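Local coordinates for RNA-dependent RNA polymerase (Toscana virus, PDB 6QW0), which probably cleaves capped host RNAs with its manganese-binding N-terminal endonuclease domain, supplying primers for viral mRNA synthesis, at residues Leu6-Pro12 against Glu120-Val124. Where two conformers were deposited one is given. Numbering follows the deposited sequence.
Sequences LKKQPAP and ETGHV
At the outer tip of the beta hairpin formed by strands 115-118 and 124-131 of a PDDEXK-type endonuclease fold, the N-terminal arm lies along one side of the turn. Leu6 and Lys7 belong to a 3-10 segment that begins earlier in the chain; from Gln9 to Pro12 the chain is extended (phi -57 to -92°, psi 139 to 162°). Glu120 and Thr121 have helical backbone angles, Gly122 turns with positive phi (101/16°), and His123 returns to extended geometry before strand 124-131. CA atoms pair Leu6 with Thr121 at 5.4 Å and Lys7 with Glu120 at 5.3 Å; the exposed contact buries 354 Å².

Polar links are few. Gln9 (chi1 m, chi2 t) folds its amide back, so that NE2 donates to Leu6 O at 3.1 Å within the arm and, weakly (127°), to Thr121 OG1, also at 3.1 Å. One water accepts from Leu6 N (3.0 Å) and donates to Glu120 OE1 (2.6 Å), bridging arm and turn.

Packing does the rest. The Lys7 and Glu120 side chains, both chi1 m, touch through their aliphatic parts, CG to CB 4.1 Å, while Lys7 CA lies 3.7 Å from Glu120 O. Pro162 touches both Pro12 and His123. Pro12 CG sits over one face of the His123 imidazole (chi1 m, chi2 93°), and Pro12 CB lies 3.8 Å from His123 NE2.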
ATOM      1  N   LEU A   6      27.657   4.319   3.134  1.00 27.42           N
ATOM      2  CA  LEU A   6      26.748   4.783   2.094  1.00 32.01           C
ATOM      3  C   LEU A   6      26.141   6.135   2.423  1.00 29.66           C
ATOM      4  O   LEU A   6      25.581   6.776   1.532  1.00 27.71           O
ATOM      5  CB  LEU A   6      25.648   3.751   1.858  1.00 32.26           C
ATOM      6  CG  LEU A   6      26.116   2.470   1.169  1.00 33.00           C
ATOM      7  CD1 LEU A   6      24.912   1.670   0.686  1.00 34.63           C
ATOM      8  CD2 LEU A   6      27.069   2.776   0.023  1.00 32.53           C
ATOM      9  N   LYS A   7      26.255   6.590   3.673  1.00 27.39           N
ATOM     10  CA  LYS A   7      25.809   7.927   4.035  1.00 28.11           C
ATOM     11  C   LYS A   7      26.835   9.005   3.719  1.00 29.18           C
ATOM     12  O   LYS A   7      26.552  10.186   3.946  1.00 32.53           O
ATOM     13  CB  LYS A   7      25.460   7.976   5.524  1.00 32.07           C
ATOM     14  CG  LYS A   7      24.478   6.901   5.956  1.00 31.97           C
ATOM     15  CD  LYS A   7      23.991   7.125   7.388  1.00 41.13           C
ATOM     16  CE  LYS A   7      22.922   8.215   7.446  1.00 49.66           C
ATOM     17  NZ  LYS A   7      22.145   8.165   8.720  1.00 57.61           N
ATOM     18  N   LYS A   8      28.005   8.632   3.201  1.00 26.11           N
ATOM     19  CA  LYS A   8      29.092   9.566   2.930  1.00 23.95           C
ATOM     20  C   LYS A   8      29.250   9.841   1.437  1.00 24.07           C
ATOM     21  O   LYS A   8      30.336  10.199   0.988  1.00 26.37           O
ATOM     22  CB  LYS A   8      30.401   9.024   3.501  1.00 26.87           C
ATOM     23  CG  LYS A   8      30.305   8.572   4.962  1.00 27.31           C
ATOM     24  CD  LYS A   8      31.681   8.209   5.510  1.00 31.47           C
ATOM     25  CE  LYS A   8      31.596   7.443   6.833  1.00 34.61           C
ATOM     26  NZ  LYS A   8      30.954   8.257   7.899  1.00 36.94           N
ATOM     27  N   GLN A   9      28.178   9.692   0.657  1.00 25.64           N
ATOM     28  CA  GLN A   9      28.278   9.872  -0.787  1.00 27.15           C
ATOM     29  C   GLN A   9      27.966  11.303  -1.194  1.00 27.24           C
ATOM     30  O   GLN A   9      27.287  12.033  -0.464  1.00 28.95           O
ATOM     31  CB  GLN A   9      27.306   8.942  -1.500  1.00 26.00           C
ATOM     32  CG  GLN A   9      27.554   7.488  -1.286  1.00 27.45           C
ATOM     33  CD  GLN A   9      26.589   6.664  -2.112  1.00 30.46           C
ATOM     34  OE1 GLN A   9      26.676   6.635  -3.346  1.00 29.35           O
ATOM     35  NE2 GLN A   9      25.628   6.040  -1.443  1.00 27.28           N
ATOM     36  N   PRO A  10      28.427  11.732  -2.377  1.00 24.14           N
ATOM     37  CA  PRO A  10      27.966  13.020  -2.916  1.00 26.49           C
ATOM     38  C   PRO A  10      26.447  13.033  -3.026  1.00 28.24           C
ATOM     39  O   PRO A  10      25.808  11.996  -3.206  1.00 31.38           O
ATOM     40  CB  PRO A  10      28.645  13.100  -4.293  1.00 25.30           C
ATOM     41  CG  PRO A  10      29.859  12.195  -4.168  1.00 23.59           C
ATOM     42  CD  PRO A  10      29.419  11.075  -3.258  1.00 23.67           C
ATOM     43  N   ALA A  11      25.871  14.223  -2.891  1.00 33.54           N
ATOM     44  CA  ALA A  11      24.425  14.335  -2.747  1.00 38.85           C
ATOM     45  C   ALA A  11      23.721  14.016  -4.065  1.00 26.44           C
ATOM     46  O   ALA A  11      24.193  14.421  -5.127  1.00 29.18           O
ATOM     47  CB  ALA A  11      24.042  15.740  -2.291  1.00 39.95           C
ATOM     48  N   PRO A  12      22.604  13.294  -4.021  1.00 35.88           N
ATOM     49  CA  PRO A  12      21.799  13.080  -5.230  1.00 26.05           C
ATOM     50  C   PRO A  12      20.986  14.317  -5.569  1.00 31.88           C
ATOM     51  O   PRO A  12      20.769  15.194  -4.734  1.00 34.23           O
ATOM     52  CB  PRO A  12      20.881  11.917  -4.846  1.00 34.90           C
ATOM     53  CG  PRO A  12      20.753  12.020  -3.352  1.00 42.63           C
ATOM     54  CD  PRO A  12      22.060  12.581  -2.849  1.00 42.96           C
ATOM     55  N   GLU A 120      19.916   4.671   3.205  1.00 31.32           N
ATOM     56  CA  GLU A 120      21.200   5.243   3.619  1.00 37.43           C
ATOM     57  C   GLU A 120      21.760   6.191   2.566  1.00 37.59           C
ATOM     58  O   GLU A 120      22.378   7.210   2.899  1.00 37.93           O
ATOM     59  CB  GLU A 120      22.202   4.127   3.918  1.00 40.76           C
ATOM     60  CG  GLU A 120      21.817   3.257   5.092  1.00 47.58           C
ATOM     61  CD  GLU A 120      22.880   2.225   5.428  1.00 53.04           C
ATOM     62  OE1 GLU A 120      23.938   2.212   4.764  1.00 48.31           O
ATOM     63  OE2 GLU A 120      22.653   1.427   6.361  1.00 62.07           O
ATOM     64  N   THR A 121      21.549   5.878   1.288  1.00 29.40           N
ATOM     65  CA  THR A 121      22.030   6.737   0.216  1.00 30.45           C
ATOM     66  C   THR A 121      21.338   8.094   0.233  1.00 33.54           C
ATOM     67  O   THR A 121      21.848   9.055  -0.355  1.00 42.29           O
ATOM     68  CB  THR A 121      21.847   6.007  -1.121  1.00 33.63           C
ATOM     69  OG1 THR A 121      22.746   4.895  -1.159  1.00 34.17           O
ATOM     70  CG2 THR A 121      22.144   6.909  -2.310  1.00 36.02           C
ATOM     71  N   GLY A 122      20.215   8.209   0.933  1.00 32.16           N
ATOM     72  CA  GLY A 122      19.554   9.483   1.106  1.00 35.23           C
ATOM     73  C   GLY A 122      18.354   9.721   0.220  1.00 33.28           C
ATOM     74  O   GLY A 122      17.948  10.876   0.062  1.00 32.61           O
ATOM     75  N   HIS A 123      17.807   8.684  -0.394  0.63 27.13           N
ATOM     76  CA  HIS A 123      16.542   8.806  -1.091  0.63 27.36           C
ATOM     77  C   HIS A 123      15.408   8.483  -0.129  0.63 24.54           C
ATOM     78  O   HIS A 123      15.588   7.754   0.852  0.63 28.23           O
ATOM     79  CB  HIS A 123      16.490   7.866  -2.299  0.63 27.11           C
ATOM     80  CG  HIS A 123      17.370   8.286  -3.440  0.63 28.62           C
ATOM     81  ND1 HIS A 123      18.660   7.825  -3.595  0.63 33.90           N
ATOM     82  CD2 HIS A 123      17.137   9.108  -4.493  0.63 27.95           C
ATOM     83  CE1 HIS A 123      19.188   8.355  -4.685  0.63 33.30           C
ATOM     84  NE2 HIS A 123      18.289   9.144  -5.243  0.63 25.56           N
ATOM     85  N   VAL A 124      14.234   9.040  -0.408  1.00 20.93           N
ATOM     86  CA  VAL A 124      13.031   8.751   0.365  1.00 21.16           C
ATOM     87  C   VAL A 124      11.966   8.223  -0.583  1.00 20.50           C
ATOM     88  O   VAL A 124      11.714   8.816  -1.636  1.00 22.10           O
ATOM     89  CB  VAL A 124      12.519   9.987   1.119  1.00 22.95           C
ATOM     90  CG1 VAL A 124      11.218   9.645   1.840  1.00 25.27           C
ATOM     91  CG2 VAL A 124      13.587  10.485   2.111  1.00 24.05           C
TER
HETATM   92  O   HOH W   1      26.512   1.938   4.473  1.00 41.61           O